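Local coordinates for protein CHAD domain (Ricinus communis, PDB 6QV5) that probably binds inorganic polyphosphate through its all-helical CHAD domain, and also carries a zinc ion, at residues S170-L182 and R210-Y222. Residues are numbered along the deposited sequence; the frame is centred on the assembly and turned at random.
Sequences SAAHFSRQIMQHL and RGRYALEFFHGLY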
ATOM      1  N   SER A 170      -1.032  -2.701  28.198  1.00 96.85           N
ATOM      2  CA  SER A 170      -0.302  -3.721  27.446  1.00 96.46           C
ATOM      3  C   SER A 170      -0.622  -3.637  25.949  1.00 99.53           C
ATOM      4  O   SER A 170      -1.574  -2.955  25.560  1.00 98.84           O
ATOM      5  CB  SER A 170      -0.636  -5.112  27.979  1.00100.14           C
ATOM      6  OG  SER A 170      -2.010  -5.418  27.802  1.00109.63           O
ATOM      7  N   ALA A 171       0.175  -4.333  25.115  1.00 95.92           N
ATOM      8  CA  ALA A 171      -0.019  -4.387  23.664  1.00 95.71           C
ATOM      9  C   ALA A 171      -1.255  -5.219  23.313  1.00 99.53           C
ATOM     10  O   ALA A 171      -1.928  -4.912  22.330  1.00 98.90           O
ATOM     11  CB  ALA A 171       1.213  -4.968  22.989  1.00 96.42           C
ATOM     12  N   ALA A 172      -1.555  -6.259  24.128  1.00 96.25           N
ATOM     13  CA  ALA A 172      -2.699  -7.161  23.964  1.00 96.10           C
ATOM     14  C   ALA A 172      -4.038  -6.444  24.138  1.00100.08           C
ATOM     15  O   ALA A 172      -4.984  -6.748  23.409  1.00 99.46           O
ATOM     16  CB  ALA A 172      -2.593  -8.326  24.936  1.00 96.77           C
ATOM     17  N   HIS A 173      -4.112  -5.490  25.092  1.00 96.97           N
ATOM     18  CA  HIS A 173      -5.311  -4.696  25.371  1.00 96.89           C
ATOM     19  C   HIS A 173      -5.607  -3.734  24.218  1.00 99.02           C
ATOM     20  O   HIS A 173      -6.772  -3.559  23.859  1.00 98.56           O
ATOM     21  CB  HIS A 173      -5.160  -3.923  26.691  1.00 98.15           C
ATOM     22  CG  HIS A 173      -6.424  -3.268  27.156  1.00102.00           C
ATOM     23  ND1 HIS A 173      -7.263  -3.885  28.068  1.00104.04           N
ATOM     24  CD2 HIS A 173      -6.953  -2.068  26.818  1.00104.02           C
ATOM     25  CE1 HIS A 173      -8.268  -3.045  28.257  1.00103.57           C
ATOM     26  NE2 HIS A 173      -8.127  -1.940  27.522  1.00103.90           N
ATOM     27  N   PHE A 174      -4.557  -3.108  23.650  1.00 94.21           N
ATOM     28  CA  PHE A 174      -4.684  -2.174  22.535  1.00 93.35           C
ATOM     29  C   PHE A 174      -5.021  -2.901  21.233  1.00 96.32           C
ATOM     30  O   PHE A 174      -5.906  -2.446  20.506  1.00 95.77           O
ATOM     31  CB  PHE A 174      -3.409  -1.319  22.380  1.00 94.96           C
ATOM     32  CG  PHE A 174      -3.437  -0.354  21.215  1.00 96.26           C
ATOM     33  CD1 PHE A 174      -4.067   0.880  21.327  1.00 99.18           C
ATOM     34  CD2 PHE A 174      -2.833  -0.680  20.006  1.00 98.19           C
ATOM     35  CE1 PHE A 174      -4.103   1.765  20.246  1.00100.06           C
ATOM     36  CE2 PHE A 174      -2.877   0.203  18.924  1.00100.92           C
ATOM     37  CZ  PHE A 174      -3.504   1.422  19.054  1.00 99.00           C
ATOM     38  N   SER A 175      -4.304  -4.007  20.933  1.00 92.43           N
ATOM     39  CA  SER A 175      -4.488  -4.797  19.713  1.00 92.10           C
ATOM     40  C   SER A 175      -5.879  -5.399  19.576  1.00 96.10           C
ATOM     41  O   SER A 175      -6.409  -5.399  18.469  1.00 95.64           O
ATOM     42  CB  SER A 175      -3.424  -5.884  19.592  1.00 95.43           C
ATOM     43  OG  SER A 175      -3.524  -6.830  20.643  1.00104.28           O
ATOM     44  N   ARG A 176      -6.474  -5.904  20.683  1.00 92.91           N
ATOM     45  CA  ARG A 176      -7.811  -6.508  20.653  1.00 92.75           C
ATOM     46  C   ARG A 176      -8.906  -5.492  20.290  1.00 95.98           C
ATOM     47  O   ARG A 176      -9.842  -5.852  19.580  1.00 95.71           O
ATOM     48  CB  ARG A 176      -8.141  -7.285  21.948  1.00 93.80           C
ATOM     49  CG  ARG A 176      -8.374  -6.449  23.205  1.00106.73           C
ATOM     50  CD  ARG A 176      -8.854  -7.313  24.355  1.00119.81           C
ATOM     51  NE  ARG A 176      -7.745  -7.757  25.201  1.00130.29           N
ATOM     52  CZ  ARG A 176      -7.753  -8.865  25.935  1.00144.23           C
ATOM     53  NH1 ARG A 176      -8.808  -9.672  25.924  1.00131.98           N
ATOM     54  NH2 ARG A 176      -6.702  -9.183  26.678  1.00129.37           N
ATOM     55  N   GLN A 177      -8.759  -4.227  20.737  1.00 91.79           N
ATOM     56  CA  GLN A 177      -9.697  -3.136  20.454  1.00 91.23           C
ATOM     57  C   GLN A 177      -9.636  -2.739  18.974  1.00 93.85           C
ATOM     58  O   GLN A 177     -10.679  -2.505  18.360  1.00 93.49           O
ATOM     59  CB  GLN A 177      -9.410  -1.918  21.350  1.00 92.64           C
ATOM     60  CG  GLN A 177      -9.712  -2.143  22.831  1.00108.71           C
ATOM     61  CD  GLN A 177      -9.236  -1.006  23.705  1.00129.80           C
ATOM     62  OE1 GLN A 177      -8.082  -0.565  23.639  1.00125.58           O
ATOM     63  NE2 GLN A 177     -10.116  -0.516  24.567  1.00123.08           N
ATOM     64  N   ILE A 178      -8.411  -2.682  18.409  1.00 89.22           N
ATOM     65  CA  ILE A 178      -8.137  -2.338  17.008  1.00 88.32           C
ATOM     66  C   ILE A 178      -8.570  -3.488  16.081  1.00 90.62           C
ATOM     67  O   ILE A 178      -9.239  -3.236  15.077  1.00 89.92           O
ATOM     68  CB  ILE A 178      -6.640  -1.914  16.820  1.00 91.43           C
ATOM     69  CG1 ILE A 178      -6.270  -0.654  17.663  1.00 91.88           C
ATOM     70  CG2 ILE A 178      -6.237  -1.744  15.343  1.00 92.03           C
ATOM     71  CD1 ILE A 178      -6.995   0.725  17.324  1.00 99.77           C
ATOM     72  N   MET A 179      -8.200  -4.740  16.431  1.00 86.48           N
ATOM     73  CA  MET A 179      -8.536  -5.948  15.669  1.00 86.00           C
ATOM     74  C   MET A 179     -10.038  -6.206  15.605  1.00 89.05           C
ATOM     75  O   MET A 179     -10.517  -6.694  14.583  1.00 88.47           O
ATOM     76  CB  MET A 179      -7.781  -7.176  16.202  1.00 88.30           C
ATOM     77  CG  MET A 179      -7.077  -7.978  15.119  1.00 91.89           C
ATOM     78  SD  MET A 179      -5.868  -7.046  14.134  1.00 95.92           S
ATOM     79  CE  MET A 179      -4.467  -7.059  15.224  1.00 92.64           C
ATOM     80  N   GLN A 180     -10.784  -5.860  16.681  1.00 85.36           N
ATOM     81  CA  GLN A 180     -12.243  -5.998  16.720  1.00 85.01           C
ATOM     82  C   GLN A 180     -12.881  -4.981  15.776  1.00 88.25           C
ATOM     83  O   GLN A 180     -13.799  -5.338  15.042  1.00 87.86           O
ATOM     84  CB  GLN A 180     -12.792  -5.828  18.144  1.00 86.29           C
ATOM     85  CG  GLN A 180     -12.899  -7.140  18.919  1.00101.71           C
ATOM     86  CD  GLN A 180     -13.387  -6.970  20.343  1.00121.99           C
ATOM     87  OE1 GLN A 180     -13.862  -5.905  20.760  1.00117.73           O
ATOM     88  NE2 GLN A 180     -13.282  -8.033  21.128  1.00114.03           N
ATOM     89  N   HIS A 181     -12.367  -3.730  15.774  1.00 84.30           N
ATOM     90  CA  HIS A 181     -12.841  -2.642  14.916  1.00 83.80           C
ATOM     91  C   HIS A 181     -12.537  -2.899  13.436  1.00 85.53           C
ATOM     92  O   HIS A 181     -13.408  -2.656  12.602  1.00 85.06           O
ATOM     93  CB  HIS A 181     -12.273  -1.283  15.378  1.00 84.82           C
ATOM     94  CG  HIS A 181     -12.468  -0.172  14.389  1.00 88.48           C
ATOM     95  ND1 HIS A 181     -11.413   0.312  13.630  1.00 90.35           N
ATOM     96  CD2 HIS A 181     -13.598   0.480  14.028  1.00 90.38           C
ATOM     97  CE1 HIS A 181     -11.930   1.253  12.856  1.00 89.81           C
ATOM     98  NE2 HIS A 181     -13.242   1.389  13.058  1.00 90.17           N
ATOM     99  N   LEU A 182     -11.319  -3.384  13.115  1.00 80.81           N
ATOM    100  CA  LEU A 182     -10.898  -3.659  11.738  1.00 80.25           C
ATOM    101  C   LEU A 182     -11.604  -4.855  11.105  1.00 83.67           C
ATOM    102  O   LEU A 182     -11.895  -4.807   9.910  1.00 82.90           O
ATOM    103  CB  LEU A 182      -9.374  -3.795  11.614  1.00 80.22           C
ATOM    104  CG  LEU A 182      -8.578  -2.483  11.641  1.00 84.80           C
ATOM    105  CD1 LEU A 182      -7.107  -2.754  11.786  1.00 84.81           C
ATOM    106  CD2 LEU A 182      -8.820  -1.647  10.388  1.00 87.26           C
ATOM    107  N   ARG A 210      -5.423  -2.625   5.609  1.00 67.94           N
ATOM    108  CA  ARG A 210      -5.344  -2.202   7.014  1.00 67.97           C
ATOM    109  C   ARG A 210      -5.328  -3.410   7.954  1.00 71.63           C
ATOM    110  O   ARG A 210      -4.533  -3.436   8.893  1.00 71.07           O
ATOM    111  CB  ARG A 210      -6.513  -1.270   7.378  1.00 68.90           C
ATOM    112  CG  ARG A 210      -6.366   0.160   6.881  1.00 80.70           C
ATOM    113  CD  ARG A 210      -7.614   0.963   7.185  1.00 92.91           C
ATOM    114  NE  ARG A 210      -7.580   2.291   6.569  1.00103.40           N
ATOM    115  CZ  ARG A 210      -8.577   3.169   6.617  1.00118.24           C
ATOM    116  NH1 ARG A 210      -9.704   2.870   7.254  1.00106.13           N
ATOM    117  NH2 ARG A 210      -8.459   4.350   6.027  1.00104.71           N
ATOM    118  N   GLY A 211      -6.186  -4.395   7.669  1.00 68.28           N
ATOM    119  CA  GLY A 211      -6.305  -5.632   8.434  1.00 68.06           C
ATOM    120  C   GLY A 211      -5.089  -6.529   8.320  1.00 71.63           C
ATOM    121  O   GLY A 211      -4.702  -7.169   9.302  1.00 70.73           O
ATOM    122  N   ARG A 212      -4.475  -6.575   7.117  1.00 68.53           N
ATOM    123  CA  ARG A 212      -3.272  -7.360   6.833  1.00 68.64           C
ATOM    124  C   ARG A 212      -2.065  -6.770   7.573  1.00 72.91           C
ATOM    125  O   ARG A 212      -1.315  -7.521   8.196  1.00 72.64           O
ATOM    126  CB  ARG A 212      -3.000  -7.421   5.317  1.00 69.68           C
ATOM    127  CG  ARG A 212      -1.986  -8.488   4.911  1.00 81.84           C
ATOM    128  CD  ARG A 212      -1.707  -8.495   3.419  1.00 92.88           C
ATOM    129  NE  ARG A 212      -0.678  -7.522   3.043  1.00101.77           N
ATOM    130  CZ  ARG A 212       0.624  -7.787   2.978  1.00116.93           C
ATOM    131  NH1 ARG A 212       1.078  -8.999   3.273  1.00103.36           N
ATOM    132  NH2 ARG A 212       1.482  -6.840   2.624  1.00105.97           N
ATOM    133  N   TYR A 213      -1.896  -5.429   7.515  1.00 69.47           N
ATOM    134  CA  TYR A 213      -0.790  -4.721   8.164  1.00 69.27           C
ATOM    135  C   TYR A 213      -0.844  -4.808   9.691  1.00 73.61           C
ATOM    136  O   TYR A 213       0.170  -5.144  10.306  1.00 72.82           O
ATOM    137  CB  TYR A 213      -0.695  -3.254   7.691  1.00 70.08           C
ATOM    138  CG  TYR A 213      -0.416  -3.062   6.212  1.00 71.17           C
ATOM    139  CD1 TYR A 213       0.367  -3.970   5.503  1.00 72.97           C
ATOM    140  CD2 TYR A 213      -0.863  -1.927   5.542  1.00 71.77           C
ATOM    141  CE1 TYR A 213       0.641  -3.788   4.147  1.00 73.46           C
ATOM    142  CE2 TYR A 213      -0.584  -1.726   4.191  1.00 72.57           C
ATOM    143  CZ  TYR A 213       0.170  -2.659   3.497  1.00 79.57           C
ATOM    144  OH  TYR A 213       0.445  -2.464   2.166  1.00 80.31           O
ATOM    145  N   ALA A 214      -2.027  -4.544  10.292  1.00 70.82           N
ATOM    146  CA  ALA A 214      -2.249  -4.596  11.743  1.00 71.05           C
ATOM    147  C   ALA A 214      -1.958  -5.978  12.328  1.00 75.57           C
ATOM    148  O   ALA A 214      -1.376  -6.069  13.408  1.00 74.95           O
ATOM    149  CB  ALA A 214      -3.668  -4.175  12.079  1.00 71.78           C
ATOM    150  N   LEU A 215      -2.328  -7.046  11.600  1.00 72.89           N
ATOM    151  CA  LEU A 215      -2.081  -8.422  12.022  1.00 73.23           C
ATOM    152  C   LEU A 215      -0.596  -8.789  11.902  1.00 78.00           C
ATOM    153  O   LEU A 215      -0.115  -9.624  12.666  1.00 77.71           O
ATOM    154  CB  LEU A 215      -2.973  -9.396  11.238  1.00 73.37           C
ATOM    155  CG  LEU A 215      -3.301 -10.736  11.903  1.00 78.18           C
ATOM    156  CD1 LEU A 215      -4.072 -10.551  13.217  1.00 78.45           C
ATOM    157  CD2 LEU A 215      -4.105 -11.604  10.969  1.00 80.21           C
ATOM    158  N   GLU A 216       0.128  -8.148  10.962  1.00 75.41           N
ATOM    159  CA  GLU A 216       1.567  -8.347  10.772  1.00 75.49           C
ATOM    160  C   GLU A 216       2.345  -7.602  11.860  1.00 80.25           C
ATOM    161  O   GLU A 216       3.411  -8.065  12.270  1.00 79.65           O
ATOM    162  CB  GLU A 216       2.010  -7.873   9.383  1.00 76.76           C
ATOM    163  CG  GLU A 216       1.697  -8.850   8.261  1.00 86.16           C
ATOM    164  CD  GLU A 216       1.966  -8.352   6.850  1.00102.43           C
ATOM    165  OE1 GLU A 216       1.956  -7.119   6.627  1.00 89.74           O
ATOM    166  OE2 GLU A 216       2.175  -9.207   5.961  1.00 96.38           O
ATOM    167  N   PHE A 217       1.808  -6.446  12.324  1.00 77.63           N
ATOM    168  CA  PHE A 217       2.400  -5.620  13.381  1.00 77.80           C
ATOM    169  C   PHE A 217       2.341  -6.335  14.730  1.00 84.36           C
ATOM    170  O   PHE A 217       3.347  -6.381  15.438  1.00 83.81           O
ATOM    171  CB  PHE A 217       1.697  -4.249  13.482  1.00 79.13           C
ATOM    172  CG  PHE A 217       1.812  -3.314  12.299  1.00 80.11           C
ATOM    173  CD1 PHE A 217       2.978  -3.260  11.542  1.00 82.84           C
ATOM    174  CD2 PHE A 217       0.783  -2.434  11.987  1.00 81.90           C
ATOM    175  CE1 PHE A 217       3.090  -2.379  10.463  1.00 83.63           C
ATOM    176  CE2 PHE A 217       0.896  -1.556  10.905  1.00 84.60           C
ATOM    177  CZ  PHE A 217       2.049  -1.533  10.152  1.00 82.64           C
ATOM    178  N   PHE A 218       1.163  -6.892  15.075  1.00 83.41           N
ATOM    179  CA  PHE A 218       0.920  -7.621  16.322  1.00 84.45           C
ATOM    180  C   PHE A 218       0.937  -9.141  16.060  1.00 91.07           C
ATOM    181  O   PHE A 218       0.088  -9.871  16.574  1.00 90.78           O
ATOM    182  CB  PHE A 218      -0.416  -7.168  16.951  1.00 86.30           C
ATOM    183  CG  PHE A 218      -0.531  -5.691  17.256  1.00 87.93           C
ATOM    184  CD1 PHE A 218      -0.020  -5.167  18.439  1.00 91.09           C
ATOM    185  CD2 PHE A 218      -1.184  -4.831  16.382  1.00 90.06           C
ATOM    186  CE1 PHE A 218      -0.147  -3.806  18.732  1.00 92.08           C
ATOM    187  CE2 PHE A 218      -1.303  -3.469  16.670  1.00 92.97           C
ATOM    188  CZ  PHE A 218      -0.785  -2.965  17.844  1.00 91.21           C
ATOM    189  N   HIS A 219       1.928  -9.607  15.272  1.00 89.87           N
ATOM    190  CA  HIS A 219       2.117 -11.001  14.851  1.00 90.77           C
ATOM    191  C   HIS A 219       2.293 -12.004  16.009  1.00 96.04           C
ATOM    192  O   HIS A 219       1.593 -13.018  16.038  1.00 95.82           O
ATOM    193  CB  HIS A 219       3.283 -11.101  13.845  1.00 91.80           C
ATOM    194  CG  HIS A 219       3.661 -12.503  13.473  1.00 95.40           C
ATOM    195  ND1 HIS A 219       4.860 -13.056  13.881  1.00 97.27           N
ATOM    196  CD2 HIS A 219       2.973 -13.425  12.759  1.00 97.27           C
ATOM    197  CE1 HIS A 219       4.870 -14.287  13.398  1.00 96.74           C
ATOM    198  NE2 HIS A 219       3.755 -14.555  12.717  1.00 97.09           N
ATOM    199  N   GLY A 220       3.207 -11.713  16.936  1.00 93.53           N
ATOM    200  CA  GLY A 220       3.504 -12.579  18.077  1.00 93.85           C
ATOM    201  C   GLY A 220       2.489 -12.583  19.208  1.00 98.85           C
ATOM    202  O   GLY A 220       2.711 -13.241  20.228  1.00 98.47           O
ATOM    203  N   LEU A 221       1.367 -11.861  19.034  1.00 96.24           N
ATOM    204  CA  LEU A 221       0.289 -11.724  20.016  1.00 96.40           C
ATOM    205  C   LEU A 221      -0.904 -12.649  19.742  1.00101.05           C
ATOM    206  O   LEU A 221      -1.691 -12.915  20.653  1.00100.51           O
ATOM    207  CB  LEU A 221      -0.190 -10.259  20.032  1.00 96.51           C
ATOM    208  CG  LEU A 221       0.395  -9.325  21.097  1.00101.34           C
ATOM    209  CD1 LEU A 221       1.862  -9.012  20.834  1.00101.58           C
ATOM    210  CD2 LEU A 221      -0.364  -8.024  21.128  1.00103.85           C
ATOM    211  N   TYR A 222      -1.045 -13.125  18.491  1.00 98.42           N
ATOM    212  CA  TYR A 222      -2.158 -13.971  18.052  1.00 98.53           C
ATOM    213  C   TYR A 222      -1.716 -15.379  17.615  1.00104.20           C
ATOM    214  O   TYR A 222      -0.527 -15.599  17.370  1.00103.85           O
ATOM    215  CB  TYR A 222      -2.943 -13.259  16.932  1.00 99.21           C
ATOM    216  CG  TYR A 222      -3.605 -11.964  17.356  1.00100.27           C
ATOM    217  CD1 TYR A 222      -4.940 -11.935  17.745  1.00102.06           C
ATOM    218  CD2 TYR A 222      -2.904 -10.761  17.345  1.00100.87           C
ATOM    219  CE1 TYR A 222      -5.556 -10.748  18.135  1.00102.60           C
ATOM    220  CE2 TYR A 222      -3.504  -9.569  17.747  1.00101.66           C
ATOM    221  CZ  TYR A 222      -4.835  -9.566  18.132  1.00108.64           C
ATOM    222  OH  TYR A 222      -5.440  -8.396  18.517  1.00109.14           O
TER
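R210 meets L182 first: the arginine's CB lies 3.8 Å from L182 CD2, the two side chains crossing at about a right angle, while R210 also touches K72 of helix 54-73. One turn further along, A214 takes the other branch of the same leucine, its CB 3.7 Å from L182 CD1, and M179 SD packs against the A214 methyl. L215 points its CB past the partner helix, but with CG anti to the backbone N (chi1 -155°) its CD1 swings back to 4.0 Å from M179 SD.

These residues belong to two consecutive helices, 171-192 and 198-217, which form an antiparallel hairpin within the CHAD domain; the axes of the short segments pass 10.3 Å apart with their directions at 159°. The hairpin is part of the all-helical CHAD fold, built on four-helix bundles, and this contact lies away from the zinc site.

F218, where the second helix gives out, lays one ring face against S175: S175 CB sits 3.8 Å from the centroid of the F218 ring, close to the normal, in a CH-pi contact. The far end of the ring, CZ, comes at the edge of the F174 ring, near its plane, and the F174 ring also meets that of F74, the two planes nearly parallel. L221 then slips CD2 over the first turn of helix 171-192, against A171 CB and the backbone there. Y222 ends the walk with its hydroxyl over S175: S175 OG lies 3.3 Å from Y222 OH, a weak hydrogen bond; whether it forms is unsettled, since the one serine proton can instead go to A171 O or A172 O. Bent at chi2 and chi3, M179 brings its CE to 3.7 Å from Y222 CE2, with the sulfur oblique to the ring in a Met-aromatic contact.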